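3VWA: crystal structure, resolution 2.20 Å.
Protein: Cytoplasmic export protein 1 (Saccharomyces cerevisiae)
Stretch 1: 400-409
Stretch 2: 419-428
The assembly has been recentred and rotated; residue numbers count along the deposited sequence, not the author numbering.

Stretch 1 (400-409) TLKTIPCIVS
Stretch 2 419-428: ELLRFLAKTQ

The two stretches meet in a small, largely apolar helix-to-helix contact, in which a few branched aliphatic side chains bridge two widely spaced, nearly antiparallel backbones without a single hydrogen bond between them. The axes of the two helices, both of which start before their stretches, approach no closer than 12.3 Å, and their N-to-C directions differ by 156° (signed crossing angle -156°). The register agrees with this direction: Leu-401 CA lies 8.5 Å from Thr-427 CA, and Ile-404 CA lies 9.2 Å from Leu-420 CA. Only 205 Å² is buried, both sides summed.

The second helix is regular, with phi/psi near -65/-40 over most of its length and bonds such as Leu-424 N to Leu-420 O (3.1 Å) and Thr-427 N to Phe-423 O (3.0 Å). The first is kinked at Pro-405 and Cys-406. Proline has no amide hydrogen to give, and Cys-406 N bonds instead to Thr-403 O at 3.1 Å, three residues back; Thr-403 itself sits at -99/-12. Pro-405 points away from the partner helix and takes no part in the contact.

Ile-404 is the central residue of its stretch. Its CA-to-CB bond points toward the other helix, and with chi1 -79° (m) and chi2 167° (t) it reaches two leucines one turn apart: Ile-404 CD1 lies 4.1 Å from Leu-424 CD2 and 4.2 Å from Leu-420 CD2, and Ile-404 CG2 adds a contact of 3.7 Å to Leu-420 CD1. Leu-420, also directed toward its partner, has the largest covered area, 51 Å²; its chi1 of -135° lies between wells, with chi2 -155° (t). Its CD1 also meets Val-408 CG2 at 3.9 Å, where the short valine, chi1 105°, points toward the second helix.

At the other end, Leu-401 and Leu-424 both leave their backbones sideways, yet their ends come nearer. Leu-401 adopts t, p (173°, 60°) and Leu-424 m, t (-64°, 160°), bringing Leu-401 CD1 to 3.7 Å from Leu-424 CD2. The length of leucine is what spans the gap here.

Thr-427, chi1 76° (p), points toward the first helix, but its OG1 stands 4.3 Å from Leu-401 CD1, a packing distance. That hydroxyl is satisfied by hydrogen bonding elsewhere in the structure, so the buried hydroxyl is not left without a partner. All six contacting residues are buried, while Cys-406, Ser-409, Arg-422, Ala-425 and Lys-426 are exposed and keep out of reach.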

ATOM      1  N   THR A 400     -22.353  -7.176 -11.128  1.00 26.07           N
ATOM      2  CA  THR A 400     -22.408  -5.730 -11.305  1.00 25.41           C
ATOM      3  C   THR A 400     -23.600  -5.258 -10.459  1.00 27.94           C
ATOM      4  O   THR A 400     -23.485  -4.349  -9.673  1.00 34.65           O
ATOM      5  CB  THR A 400     -22.581  -5.321 -12.782  1.00 24.07           C
ATOM      6  OG1 THR A 400     -21.564  -5.932 -13.605  1.00 23.56           O
ATOM      7  CG2 THR A 400     -22.486  -3.834 -12.943  1.00 23.47           C
ATOM      8  N   LEU A 401     -24.736  -5.925 -10.609  1.00 30.57           N
ATOM      9  CA  LEU A 401     -25.932  -5.555  -9.905  1.00 30.42           C
ATOM     10  C   LEU A 401     -25.728  -5.435  -8.409  1.00 28.87           C
ATOM     11  O   LEU A 401     -26.036  -4.393  -7.825  1.00 29.09           O
ATOM     12  CB  LEU A 401     -27.079  -6.486 -10.261  1.00 28.48           C
ATOM     13  CG  LEU A 401     -28.390  -6.337  -9.470  1.00 29.87           C
ATOM     14  CD1 LEU A 401     -29.037  -4.941  -9.600  1.00 28.04           C
ATOM     15  CD2 LEU A 401     -29.300  -7.425 -10.007  1.00 27.86           C
ATOM     16  N   LYS A 402     -25.152  -6.453  -7.808  1.00 28.94           N
ATOM     17  CA  LYS A 402     -24.934  -6.483  -6.353  1.00 29.34           C
ATOM     18  C   LYS A 402     -23.897  -5.458  -5.863  1.00 30.63           C
ATOM     19  O   LYS A 402     -23.644  -5.314  -4.655  1.00 28.99           O
ATOM     20  CB  LYS A 402     -24.360  -7.839  -5.962  1.00 30.89           C
ATOM     21  CG  LYS A 402     -25.280  -9.031  -6.094  1.00 37.91           C
ATOM     22  CD  LYS A 402     -24.683 -10.163  -5.268  1.00 38.19           C
ATOM     23  CE  LYS A 402     -25.507 -11.444  -5.388  1.00 42.78           C
ATOM     24  NZ  LYS A 402     -25.084 -12.471  -4.384  1.00 41.38           N
ATOM     25  N   THR A 403     -23.211  -4.820  -6.789  1.00 26.59           N
ATOM     26  CA  THR A 403     -22.151  -3.901  -6.409  1.00 23.64           C
ATOM     27  C   THR A 403     -22.670  -2.460  -6.442  1.00 23.58           C
ATOM     28  O   THR A 403     -21.999  -1.577  -5.987  1.00 23.94           O
ATOM     29  CB  THR A 403     -20.940  -4.111  -7.374  1.00 23.06           C
ATOM     30  OG1 THR A 403     -20.450  -5.438  -7.166  1.00 26.70           O
ATOM     31  CG2 THR A 403     -19.804  -3.155  -7.128  1.00 23.30           C
ATOM     32  N   ILE A 404     -23.853  -2.232  -7.011  1.00 22.65           N
ATOM     33  CA  ILE A 404     -24.377  -0.891  -7.228  1.00 25.66           C
ATOM     34  C   ILE A 404     -24.485  -0.092  -5.932  1.00 26.19           C
ATOM     35  O   ILE A 404     -24.130   1.091  -5.905  1.00 26.32           O
ATOM     36  CB  ILE A 404     -25.768  -0.952  -7.940  1.00 24.10           C
ATOM     37  CG1 ILE A 404     -25.590  -1.189  -9.445  1.00 26.85           C
ATOM     38  CG2 ILE A 404     -26.537   0.347  -7.753  1.00 24.06           C
ATOM     39  CD1 ILE A 404     -26.877  -1.571 -10.175  1.00 25.35           C
ATOM     40  N   PRO A 405     -24.976  -0.725  -4.855  1.00 25.25           N
ATOM     41  CA  PRO A 405     -25.079   0.019  -3.619  1.00 26.68           C
ATOM     42  C   PRO A 405     -23.759   0.603  -3.096  1.00 30.26           C
ATOM     43  O   PRO A 405     -23.768   1.604  -2.398  1.00 31.45           O
ATOM     44  CB  PRO A 405     -25.591  -1.022  -2.635  1.00 24.24           C
ATOM     45  CG  PRO A 405     -26.460  -1.872  -3.507  1.00 26.29           C
ATOM     46  CD  PRO A 405     -25.594  -2.061  -4.736  1.00 23.71           C
ATOM     47  N   CYS A 406     -22.638  -0.028  -3.379  1.00 32.75           N
ATOM     48  CA  CYS A 406     -21.347   0.455  -2.841  1.00 33.19           C
ATOM     49  C   CYS A 406     -20.831   1.670  -3.623  1.00 32.47           C
ATOM     50  O   CYS A 406     -20.008   2.438  -3.149  1.00 37.55           O
ATOM     51  CB  CYS A 406     -20.297  -0.654  -2.958  1.00 36.56           C
ATOM     52  SG  CYS A 406     -20.809  -2.318  -2.472  1.00 47.94           S
ATOM     53  N   ILE A 407     -21.264   1.873  -4.844  1.00 31.08           N
ATOM     54  CA  ILE A 407     -20.686   3.043  -5.504  1.00 30.89           C
ATOM     55  C   ILE A 407     -21.657   4.187  -5.683  1.00 32.47           C
ATOM     56  O   ILE A 407     -21.310   5.278  -6.122  1.00 34.83           O
ATOM     57  CB  ILE A 407     -19.850   2.703  -6.791  1.00 31.85           C
ATOM     58  CG1 ILE A 407     -20.664   2.751  -8.054  1.00 30.88           C
ATOM     59  CG2 ILE A 407     -19.027   1.397  -6.625  1.00 33.67           C
ATOM     60  CD1 ILE A 407     -21.887   1.879  -8.050  1.00 33.25           C
ATOM     61  N   VAL A 408     -22.879   3.938  -5.283  1.00 30.68           N
ATOM     62  CA  VAL A 408     -23.939   4.876  -5.517  1.00 32.92           C
ATOM     63  C   VAL A 408     -23.678   6.253  -4.884  1.00 30.25           C
ATOM     64  O   VAL A 408     -24.145   7.292  -5.386  1.00 33.05           O
ATOM     65  CB  VAL A 408     -25.221   4.176  -5.071  1.00 32.61           C
ATOM     66  CG1 VAL A 408     -25.717   4.714  -3.766  1.00 36.41           C
ATOM     67  CG2 VAL A 408     -26.253   4.175  -6.166  1.00 34.96           C
ATOM     68  N   SER A 409     -22.885   6.318  -3.830  1.00 34.41           N
ATOM     69  CA  SER A 409     -22.649   7.664  -3.205  1.00 36.62           C
ATOM     70  C   SER A 409     -21.642   8.511  -3.968  1.00 37.73           C
ATOM     71  O   SER A 409     -21.502   9.718  -3.730  1.00 40.89           O
ATOM     72  CB  SER A 409     -22.308   7.574  -1.721  1.00 32.08           C
ATOM     73  OG  SER A 409     -21.033   7.071  -1.481  1.00 31.36           O
ATOM     74  N   GLU A 419     -30.715   7.867 -14.839  1.00 41.99           N
ATOM     75  CA  GLU A 419     -30.272   6.691 -15.575  1.00 44.97           C
ATOM     76  C   GLU A 419     -30.342   5.392 -14.758  1.00 38.05           C
ATOM     77  O   GLU A 419     -30.725   4.383 -15.313  1.00 39.25           O
ATOM     78  CB  GLU A 419     -28.869   6.855 -16.235  1.00 45.48           C
ATOM     79  CG  GLU A 419     -28.297   8.269 -16.421  1.00 60.66           C
ATOM     80  CD  GLU A 419     -28.585   8.911 -17.777  1.00 64.29           C
ATOM     81  OE1 GLU A 419     -27.616   9.287 -18.488  1.00 64.10           O
ATOM     82  OE2 GLU A 419     -29.776   9.062 -18.134  1.00 68.00           O
ATOM     83  N   LEU A 420     -29.985   5.415 -13.470  1.00 37.45           N
ATOM     84  CA  LEU A 420     -29.875   4.158 -12.672  1.00 36.83           C
ATOM     85  C   LEU A 420     -31.113   3.295 -12.719  1.00 31.01           C
ATOM     86  O   LEU A 420     -31.039   2.073 -12.983  1.00 26.90           O
ATOM     87  CB  LEU A 420     -29.532   4.421 -11.200  1.00 37.51           C
ATOM     88  CG  LEU A 420     -28.429   3.476 -10.688  1.00 40.99           C
ATOM     89  CD1 LEU A 420     -28.438   3.228  -9.194  1.00 37.21           C
ATOM     90  CD2 LEU A 420     -28.421   2.158 -11.422  1.00 37.36           C
ATOM     91  N   LEU A 421     -32.248   3.914 -12.441  1.00 25.30           N
ATOM     92  CA  LEU A 421     -33.497   3.164 -12.457  1.00 28.04           C
ATOM     93  C   LEU A 421     -33.909   2.640 -13.845  1.00 29.30           C
ATOM     94  O   LEU A 421     -34.660   1.648 -13.901  1.00 27.14           O
ATOM     95  CB  LEU A 421     -34.647   3.981 -11.888  1.00 32.15           C
ATOM     96  CG  LEU A 421     -34.482   4.371 -10.419  1.00 40.36           C
ATOM     97  CD1 LEU A 421     -35.315   5.599 -10.084  1.00 37.06           C
ATOM     98  CD2 LEU A 421     -34.860   3.157  -9.580  1.00 44.68           C
ATOM     99  N   ARG A 422     -33.465   3.297 -14.937  1.00 28.26           N
ATOM    100  CA  ARG A 422     -33.730   2.763 -16.314  1.00 31.09           C
ATOM    101  C   ARG A 422     -33.010   1.437 -16.506  1.00 31.55           C
ATOM    102  O   ARG A 422     -33.576   0.496 -17.070  1.00 34.93           O
ATOM    103  CB  ARG A 422     -33.344   3.748 -17.442  1.00 32.09           C
ATOM    104  CG  ARG A 422     -34.177   5.048 -17.434  1.00 33.36           C
ATOM    105  CD  ARG A 422     -33.626   6.079 -18.432  1.00 34.18           C
ATOM    106  NE  ARG A 422     -34.144   7.425 -18.118  1.00 38.59           N
ATOM    107  CZ  ARG A 422     -35.220   7.999 -18.676  1.00 33.02           C
ATOM    108  NH1 ARG A 422     -35.931   7.351 -19.559  1.00 29.34           N
ATOM    109  NH2 ARG A 422     -35.602   9.223 -18.328  1.00 31.43           N
ATOM    110  N   PHE A 423     -31.786   1.345 -15.981  1.00 30.30           N
ATOM    111  CA  PHE A 423     -31.047   0.082 -15.988  1.00 32.85           C
ATOM    112  C   PHE A 423     -31.773  -0.977 -15.142  1.00 32.76           C
ATOM    113  O   PHE A 423     -31.900  -2.135 -15.555  1.00 37.47           O
ATOM    114  CB  PHE A 423     -29.628   0.276 -15.428  1.00 33.34           C
ATOM    115  CG  PHE A 423     -28.659   0.949 -16.372  1.00 31.79           C
ATOM    116  CD1 PHE A 423     -28.300   2.302 -16.180  1.00 33.40           C
ATOM    117  CD2 PHE A 423     -28.074   0.236 -17.413  1.00 30.65           C
ATOM    118  CE1 PHE A 423     -27.392   2.957 -17.025  1.00 31.21           C
ATOM    119  CE2 PHE A 423     -27.170   0.873 -18.283  1.00 34.49           C
ATOM    120  CZ  PHE A 423     -26.826   2.233 -18.098  1.00 32.74           C
ATOM    121  N   LEU A 424     -32.223  -0.581 -13.954  1.00 28.50           N
ATOM    122  CA  LEU A 424     -32.825  -1.537 -13.020  1.00 28.31           C
ATOM    123  C   LEU A 424     -34.173  -2.045 -13.526  1.00 26.35           C
ATOM    124  O   LEU A 424     -34.491  -3.198 -13.332  1.00 29.73           O
ATOM    125  CB  LEU A 424     -32.953  -0.949 -11.601  1.00 26.22           C
ATOM    126  CG  LEU A 424     -31.616  -0.624 -10.904  1.00 28.28           C
ATOM    127  CD1 LEU A 424     -31.775   0.362  -9.751  1.00 27.22           C
ATOM    128  CD2 LEU A 424     -30.939  -1.903 -10.411  1.00 25.24           C
ATOM    129  N   ALA A 425     -34.946  -1.184 -14.179  1.00 24.90           N
ATOM    130  CA  ALA A 425     -36.185  -1.587 -14.821  1.00 29.26           C
ATOM    131  C   ALA A 425     -35.933  -2.687 -15.849  1.00 32.44           C
ATOM    132  O   ALA A 425     -36.760  -3.578 -16.008  1.00 35.87           O
ATOM    133  CB  ALA A 425     -36.890  -0.399 -15.455  1.00 27.58           C
ATOM    134  N   LYS A 426     -34.775  -2.647 -16.511  1.00 37.88           N
ATOM    135  CA  LYS A 426     -34.425  -3.704 -17.436  1.00 39.21           C
ATOM    136  C   LYS A 426     -34.003  -4.979 -16.739  1.00 34.41           C
ATOM    137  O   LYS A 426     -34.486  -6.033 -17.062  1.00 34.50           O
ATOM    138  CB  LYS A 426     -33.348  -3.263 -18.418  1.00 44.82           C
ATOM    139  CG  LYS A 426     -33.339  -4.178 -19.626  1.00 49.63           C
ATOM    140  CD  LYS A 426     -32.045  -4.119 -20.421  1.00 55.26           C
ATOM    141  CE  LYS A 426     -31.849  -5.382 -21.271  1.00 49.79           C
ATOM    142  NZ  LYS A 426     -30.371  -5.570 -21.459  1.00 48.95           N
ATOM    143  N   THR A 427     -33.120  -4.891 -15.758  1.00 31.87           N
ATOM    144  CA  THR A 427     -32.705  -6.099 -15.067  1.00 30.50           C
ATOM    145  C   THR A 427     -33.830  -6.795 -14.272  1.00 29.35           C
ATOM    146  O   THR A 427     -33.731  -7.941 -13.956  1.00 27.57           O
ATOM    147  CB  THR A 427     -31.403  -5.880 -14.242  1.00 31.17           C
ATOM    148  OG1 THR A 427     -31.689  -5.145 -13.034  1.00 24.22           O
ATOM    149  CG2 THR A 427     -30.353  -5.129 -15.148  1.00 28.06           C
ATOM    150  N   GLN A 428     -34.917  -6.100 -13.999  1.00 30.77           N
ATOM    151  CA  GLN A 428     -36.049  -6.712 -13.360  1.00 33.02           C
ATOM    152  C   GLN A 428     -36.798  -7.703 -14.297  1.00 36.75           C
ATOM    153  O   GLN A 428     -37.587  -8.556 -13.837  1.00 32.23           O
ATOM    154  CB  GLN A 428     -36.972  -5.616 -12.793  1.00 34.06           C
ATOM    155  CG  GLN A 428     -38.116  -6.149 -11.951  1.00 34.12           C
ATOM    156  CD  GLN A 428     -38.788  -5.105 -11.061  1.00 36.19           C
ATOM    157  OE1 GLN A 428     -38.818  -3.891 -11.365  1.00 33.32           O
ATOM    158  NE2 GLN A 428     -39.352  -5.581  -9.949  1.00 30.45           N
TER